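Long-range contacts in Nsp15 (Middle East respiratory syndrome-related coronavirus, PDB 5YVD), which acts as the coronavirus endoribonuclease, an EndoU-family enzyme that probably cleaves RNA at uridylates: residues I135-R140 / F173-K178; K144-V149 / N181-P186. All blocks are in the same frame, centred on the assembly; numbering follows the deposited sequence.

Contact 1. Residues I135-R140 / F173-K178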
loop_
_atom_site.group_PDB
_atom_site.type_symbol
_atom_site.label_atom_id
_atom_site.label_comp_id
_atom_site.label_asym_id
_atom_site.label_seq_id
_atom_site.Cartn_x
_atom_site.Cartn_y
_atom_site.Cartn_z
ATOM N N ILE A 135 0.959 37.873 -8.361
ATOM C CA ILE A 135 0.451 37.801 -9.730
ATOM C C ILE A 135 -1.071 38.013 -9.695
ATOM O O ILE A 135 -1.765 37.497 -8.807
ATOM C CB ILE A 135 0.804 36.417 -10.332
ATOM C CG1 ILE A 135 2.304 36.339 -10.597
ATOM C CG2 ILE A 135 0.024 36.123 -11.613
ATOM C CD1 ILE A 135 2.806 34.935 -10.825
ATOM N N PHE A 136 -1.598 38.782 -10.641
ATOM C CA PHE A 136 -3.042 38.989 -10.705
ATOM C C PHE A 136 -3.584 38.574 -12.052
ATOM O O PHE A 136 -2.997 38.909 -13.085
ATOM C CB PHE A 136 -3.427 40.433 -10.436
ATOM C CG PHE A 136 -4.894 40.608 -10.173
ATOM C CD1 PHE A 136 -5.728 41.199 -11.105
ATOM C CD2 PHE A 136 -5.447 40.114 -9.013
ATOM C CE1 PHE A 136 -7.089 41.309 -10.869
ATOM C CE2 PHE A 136 -6.795 40.230 -8.761
ATOM C CZ PHE A 136 -7.624 40.824 -9.692
ATOM N N ILE A 137 -4.697 37.845 -12.030
ATOM C CA ILE A 137 -5.361 37.438 -13.255
ATOM C C ILE A 137 -6.752 38.045 -13.297
ATOM O O ILE A 137 -7.465 38.036 -12.281
ATOM C CB ILE A 137 -5.382 35.894 -13.451
ATOM C CG1 ILE A 137 -6.261 35.183 -12.427
ATOM C CG2 ILE A 137 -3.970 35.326 -13.375
ATOM C CD1 ILE A 137 -5.955 33.698 -12.258
ATOM N N SER A 138 -7.108 38.607 -14.459
ATOM C CA SER A 138 -8.418 39.206 -14.637
ATOM C C SER A 138 -8.923 39.174 -16.061
ATOM O O SER A 138 -8.168 39.085 -17.015
ATOM C CB SER A 138 -8.463 40.654 -14.092
ATOM O OG SER A 138 -8.474 41.622 -15.124
ATOM N N ASP A 139 -10.238 39.271 -16.163
ATOM C CA ASP A 139 -10.955 39.225 -17.425
ATOM C C ASP A 139 -10.996 40.607 -18.079
ATOM O O ASP A 139 -11.405 40.724 -19.235
ATOM C CB ASP A 139 -12.390 38.689 -17.220
ATOM C CG ASP A 139 -13.113 39.321 -16.014
ATOM O OD1 ASP A 139 -12.534 40.181 -15.304
ATOM O OD2 ASP A 139 -14.272 38.932 -15.758
ATOM N N ARG A 140 -10.561 41.631 -17.340
ATOM C CA ARG A 140 -10.630 43.018 -17.789
ATOM C C ARG A 140 -9.395 43.837 -17.377
ATOM O O ARG A 140 -8.884 43.697 -16.265
ATOM C CB ARG A 140 -11.905 43.674 -17.250
ATOM C CG ARG A 140 -12.040 43.634 -15.737
ATOM C CD ARG A 140 -13.467 43.841 -15.276
ATOM N NE ARG A 140 -13.534 43.956 -13.815
ATOM C CZ ARG A 140 -13.295 45.069 -13.113
ATOM N NH1 ARG A 140 -12.952 46.206 -13.712
ATOM N NH2 ARG A 140 -13.400 45.046 -11.789
ATOM N N PHE A 173 -7.099 37.044 -20.988
ATOM C CA PHE A 173 -6.763 37.413 -19.622
ATOM C C PHE A 173 -5.739 38.526 -19.610
ATOM O O PHE A 173 -4.874 38.588 -20.479
ATOM C CB PHE A 173 -6.318 36.200 -18.792
ATOM C CG PHE A 173 -7.457 35.286 -18.425
ATOM C CD1 PHE A 173 -7.744 34.152 -19.199
ATOM C CD2 PHE A 173 -8.274 35.581 -17.339
ATOM C CE1 PHE A 173 -8.804 33.317 -18.871
ATOM C CE2 PHE A 173 -9.336 34.747 -17.000
ATOM C CZ PHE A 173 -9.606 33.618 -17.766
ATOM N N TYR A 174 -5.901 39.430 -18.647
ATOM C CA TYR A 174 -4.999 40.532 -18.436
ATOM C C TYR A 174 -4.308 40.167 -17.141
ATOM O O TYR A 174 -4.945 39.938 -16.107
ATOM C CB TYR A 174 -5.763 41.865 -18.377
ATOM C CG TYR A 174 -6.546 42.118 -19.648
ATOM C CD1 TYR A 174 -5.929 42.637 -20.779
ATOM C CD2 TYR A 174 -7.904 41.792 -19.744
ATOM C CE1 TYR A 174 -6.642 42.862 -21.956
ATOM C CE2 TYR A 174 -8.624 42.008 -20.923
ATOM C CZ TYR A 174 -7.981 42.546 -22.026
ATOM O OH TYR A 174 -8.668 42.757 -23.200
ATOM N N LEU A 175 -2.991 40.088 -17.240
ATOM C CA LEU A 175 -2.141 39.437 -16.276
ATOM C C LEU A 175 -1.166 40.426 -15.692
ATOM O O LEU A 175 -0.438 41.091 -16.436
ATOM C CB LEU A 175 -1.353 38.358 -17.003
ATOM C CG LEU A 175 -2.222 37.188 -17.464
ATOM C CD1 LEU A 175 -1.621 36.549 -18.697
ATOM C CD2 LEU A 175 -2.392 36.163 -16.351
ATOM N N TYR A 176 -1.136 40.527 -14.367
ATOM C CA TYR A 176 -0.271 41.508 -13.711
ATOM C C TYR A 176 0.695 40.806 -12.799
ATOM O O TYR A 176 0.401 39.757 -12.249
ATOM C CB TYR A 176 -1.103 42.533 -12.935
ATOM C CG TYR A 176 -2.104 43.239 -13.812
ATOM C CD1 TYR A 176 -1.854 44.517 -14.285
ATOM C CD2 TYR A 176 -3.273 42.622 -14.208
ATOM C CE1 TYR A 176 -2.745 45.175 -15.124
ATOM C CE2 TYR A 176 -4.177 43.273 -15.044
ATOM C CZ TYR A 176 -3.902 44.558 -15.500
ATOM O OH TYR A 176 -4.781 45.243 -16.313
ATOM N N LYS A 177 1.869 41.381 -12.660
ATOM C CA LYS A 177 2.836 40.860 -11.721
ATOM C C LYS A 177 3.421 42.000 -10.925
ATOM O O LYS A 177 3.708 43.068 -11.475
ATOM C CB LYS A 177 3.939 40.087 -12.450
ATOM C CG LYS A 177 4.913 39.432 -11.507
ATOM C CD LYS A 177 5.799 38.427 -12.205
ATOM C CE LYS A 177 6.617 37.636 -11.196
ATOM N NZ LYS A 177 7.822 37.037 -11.818
ATOM N N LYS A 178 3.575 41.770 -9.629
ATOM C CA LYS A 178 4.213 42.720 -8.721
ATOM C C LYS A 178 5.433 42.078 -8.061
ATOM O O LYS A 178 5.405 40.903 -7.687
ATOM C CB LYS A 178 3.224 43.149 -7.636
ATOM C CG LYS A 178 2.458 44.411 -7.977
ATOM C CD LYS A 178 1.307 44.649 -7.027
ATOM C CE LYS A 178 1.772 45.042 -5.639
ATOM N NZ LYS A 178 0.647 44.910 -4.664
#

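Contact 2. Residues K144-V149 / N181-P186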
loop_
_atom_site.group_PDB
_atom_site.type_symbol
_atom_site.label_atom_id
_atom_site.label_comp_id
_atom_site.label_asym_id
_atom_site.label_seq_id
_atom_site.Cartn_x
_atom_site.Cartn_y
_atom_site.Cartn_z
ATOM N N LYS A 144 -4.801 51.414 -15.666
ATOM C CA LYS A 144 -3.817 51.488 -16.716
ATOM C C LYS A 144 -2.486 50.896 -16.291
ATOM O O LYS A 144 -1.466 51.149 -16.923
ATOM C CB LYS A 144 -3.670 52.949 -17.199
ATOM C CG LYS A 144 -3.528 53.070 -18.713
ATOM C CD LYS A 144 -3.792 54.476 -19.233
ATOM C CE LYS A 144 -5.216 54.939 -18.948
ATOM N NZ LYS A 144 -5.497 56.264 -19.561
ATOM N N TYR A 145 -2.495 50.061 -15.260
ATOM C CA TYR A 145 -1.249 49.464 -14.782
ATOM C C TYR A 145 -0.576 48.674 -15.921
ATOM O O TYR A 145 -1.246 48.274 -16.898
ATOM C CB TYR A 145 -1.517 48.567 -13.577
ATOM C CG TYR A 145 -2.133 49.287 -12.404
ATOM C CD1 TYR A 145 -1.378 50.164 -11.634
ATOM C CD2 TYR A 145 -3.463 49.094 -12.057
ATOM C CE1 TYR A 145 -1.923 50.831 -10.548
ATOM C CE2 TYR A 145 -4.028 49.760 -10.965
ATOM C CZ TYR A 145 -3.247 50.635 -10.213
ATOM O OH TYR A 145 -3.776 51.328 -9.140
ATOM N N PRO A 146 0.745 48.448 -15.812
ATOM C CA PRO A 146 1.435 47.685 -16.855
ATOM C C PRO A 146 0.887 46.275 -16.920
ATOM O O PRO A 146 0.728 45.623 -15.881
ATOM C CB PRO A 146 2.902 47.677 -16.394
ATOM C CG PRO A 146 3.005 48.705 -15.315
ATOM C CD PRO A 146 1.643 48.763 -14.686
ATOM N N CYS A 147 0.616 45.800 -18.129
ATOM C CA CYS A 147 -0.202 44.614 -18.289
ATOM C C CYS A 147 0.289 43.695 -19.377
ATOM O O CYS A 147 0.427 44.108 -20.509
ATOM C CB CYS A 147 -1.632 45.045 -18.605
ATOM S SG CYS A 147 -2.651 43.749 -19.314
ATOM N N MET A 148 0.524 42.436 -19.023
ATOM C CA MET A 148 0.709 41.379 -19.998
ATOM C C MET A 148 -0.668 40.887 -20.483
ATOM O O MET A 148 -1.504 40.480 -19.688
ATOM C CB MET A 148 1.450 40.216 -19.369
ATOM C CG MET A 148 2.744 40.564 -18.663
ATOM S SD MET A 148 3.130 39.399 -17.324
ATOM C CE MET A 148 4.899 39.692 -17.299
ATOM N N VAL A 149 -0.906 40.927 -21.789
ATOM C CA VAL A 149 -2.174 40.498 -22.348
ATOM C C VAL A 149 -2.012 39.109 -22.877
ATOM O O VAL A 149 -1.254 38.888 -23.820
ATOM C CB VAL A 149 -2.609 41.385 -23.521
ATOM C CG1 VAL A 149 -3.932 40.881 -24.111
ATOM C CG2 VAL A 149 -2.708 42.831 -23.060
ATOM N N ASN A 181 6.217 45.244 -4.286
ATOM C CA ASN A 181 5.072 46.153 -4.409
ATOM C C ASN A 181 5.182 47.079 -5.639
ATOM O O ASN A 181 4.645 48.189 -5.664
ATOM C CB ASN A 181 4.880 46.961 -3.113
ATOM C CG ASN A 181 3.414 47.040 -2.688
ATOM O OD1 ASN A 181 2.775 46.013 -2.498
ATOM N ND2 ASN A 181 2.885 48.251 -2.524
ATOM N N GLU A 182 5.885 46.600 -6.657
ATOM C CA GLU A 182 6.107 47.346 -7.890
ATOM C C GLU A 182 5.725 46.454 -9.093
ATOM O O GLU A 182 6.212 45.314 -9.241
ATOM C CB GLU A 182 7.584 47.791 -7.977
ATOM C CG GLU A 182 8.030 48.822 -6.932
ATOM C CD GLU A 182 8.346 50.192 -7.526
ATOM O OE1 GLU A 182 7.591 50.629 -8.421
ATOM O OE2 GLU A 182 9.345 50.835 -7.108
ATOM N N PHE A 183 4.840 46.964 -9.942
ATOM C CA PHE A 183 4.459 46.246 -11.155
ATOM C C PHE A 183 5.624 46.021 -12.104
ATOM O O PHE A 183 6.437 46.897 -12.276
ATOM C CB PHE A 183 3.402 47.011 -11.897
ATOM C CG PHE A 183 2.066 46.977 -11.242
ATOM C CD1 PHE A 183 1.137 45.998 -11.588
ATOM C CD2 PHE A 183 1.722 47.924 -10.318
ATOM C CE1 PHE A 183 -0.121 45.963 -11.020
ATOM C CE2 PHE A 183 0.475 47.902 -9.733
ATOM C CZ PHE A 183 -0.451 46.913 -10.083
ATOM N N ILE A 184 5.695 44.844 -12.712
ATOM C CA ILE A 184 6.638 44.585 -13.800
ATOM C C ILE A 184 6.063 45.031 -15.155
ATOM O O ILE A 184 4.871 44.818 -15.448
ATOM C CB ILE A 184 6.998 43.093 -13.830
ATOM C CG1 ILE A 184 8.032 42.818 -12.741
ATOM C CG2 ILE A 184 7.514 42.645 -15.196
ATOM C CD1 ILE A 184 8.018 41.388 -12.252
ATOM N N ASP A 185 6.924 45.651 -15.969
ATOM C CA ASP A 185 6.571 46.068 -17.334
ATOM C C ASP A 185 6.769 44.945 -18.364
ATOM O O ASP A 185 7.895 44.488 -18.569
ATOM C CB ASP A 185 7.367 47.306 -17.748
ATOM C CG ASP A 185 6.717 48.602 -17.259
ATOM O OD1 ASP A 185 6.225 49.384 -18.110
ATOM O OD2 ASP A 185 6.666 48.821 -16.023
ATOM N N PRO A 186 5.676 44.516 -19.029
ATOM C CA PRO A 186 5.692 43.383 -19.972
ATOM C C PRO A 186 6.696 43.530 -21.101
ATOM O O PRO A 186 6.833 44.601 -21.649
ATOM C CB PRO A 186 4.287 43.442 -20.599
ATOM C CG PRO A 186 3.881 44.889 -20.500
ATOM C CD PRO A 186 4.399 45.263 -19.130
HETATM O O HOH W 1 2.319 43.937 -14.716
#

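Contact 1. Residues I135-R140 / F173-K178
Strands 135-138 and 174-178 pair antiparallel, Phe136 facing Tyr176 and Ser138 facing Tyr174, in the mixed sheet of the Nsp15 middle domain. Their axes run at 165°, and two hydrogen-bonded pairs supply four backbone bonds. Phe136 N donates to Tyr176 O at 2.7 Å, and Tyr176 N returns a bond to Phe136 O. In the next such pair Tyr174 N reaches Ser138 O at 2.8 Å in an almost straight bond (176° at the hydrogen), whereas the reverse bond from Ser138 N to Tyr174 O, 3.0 Å long, is more bent.

The non-hydrogen-bonded pairs bring side chains together on the face that carries Ile135, Ile137, Leu175 and Lys177. Ile137 CG2 touches Leu175 CD2 at 3.5 Å, the two chains running obliquely past one another. Ile135 CG1 lies 4.1 Å from Lys177 CG; beyond that carbon the lysine runs out extended, and its NZ makes weak hydrogen bonds to Leu75 O and Gln76 OE1.

On the face of Phe136 and Tyr176, the two CB atoms are 4.0 Å apart, and Phe136 O sits at the edge of the Tyr176 ring, in its plane. The hydroxyl of that tyrosine is hydrogen-bonded to Ile142 N, just past the first strand. Tyr174 CG stands anti to its carbonyl carbon (chi1 -59°), and from there the ring reaches the chain leaving strand 135-138: CE2 meets Asp139 O at 3.5 Å, edge-on. In that chain Ser138 OG accepts from Arg140 N at 3.0 Å, which makes an ST turn.

Ile135 and Ile137 also share backbone hydrogen bonds with the parallel strand 115-118, so strand 134-138 is an interior strand at the junction of parallel and antiparallel pairing that defines a mixed beta sheet.

Contact 2. Residues K144-V149 / N181-P186
Aromatic contact comes first, between Tyr145 and Phe183. Their planes lie within 13° of parallel, with centroids 4.7 Å apart, but the rings barely overlap: a near-parallel pair, slid apart rather than stacked face on face. The closest approach is tyrosine to phenylalanine, Tyr145 CD1 to Phe183 CE2 at 3.5 Å, while Phe183 CZ lies over the tyrosine face toward its rim. Tyr145 CB adds a CH-pi contact, standing 4.1 Å from the centroid of the Phe183 ring and 17° off its normal. Phe183 CG is anti to the carbonyl carbon (chi1 -72°), which sets the base of the ring beside Pro146.

Aliphatic contacts are carried largely by the two prolines. The Pro146 and Phe183 side chains cross at about a right angle, with Pro146 CD 3.7 Å from Phe183 CB. Farther along, Pro146 CB meets Pro186 CD at 3.9 Å, and the Met148 and Pro186 side chains cross obliquely, Met148 CG to Pro186 CB 3.8 Å. Asp185, although its CB points away, brings its carboxylate back to the Pro146 ring.

Polar linkage is indirect, for the backbones of these segments are joined by a bridging water and not by a bond of their own. This water donates to Pro146 O at 2.6 Å and also donates to Ile184 O at 2.8 Å, satisfying two carbonyls that could not bond each other. It lies in the plane of the Phe183 ring, at its edge.

The whole contact lies at the surface, with helix 124-129 bordering the aromatic pair: Tyr145 touches Met129 and Phe183 touches Phe128. It is a surface junction between the chain that enters the edge strand 148-149, Met148 included, and the loop that follows strand 174-178 in the middle-domain sheet.

In the fold
Contacts 1 and 2 have centres about 9 Å apart, on one side of the chain's centre. Both reach the sheet through strand 174-178, which is part of contact 1 and is bonded by contact 2. Along the chain their segments alternate: 135-140, 144-149, 173-178, 181-186. In the sheet, strand 174-178 lies between 134-138 and 148-149, pairing with the first in contact 1 and with the second through a probable hydrogen bond from Leu175 N to Met148 O. Segment 181-186 is tied back by another, Ile184 N to Lys177 O. Contact 1 is thus the buried sheet pairing, and contact 2 lies at the surface beside the outermost strand 148-149.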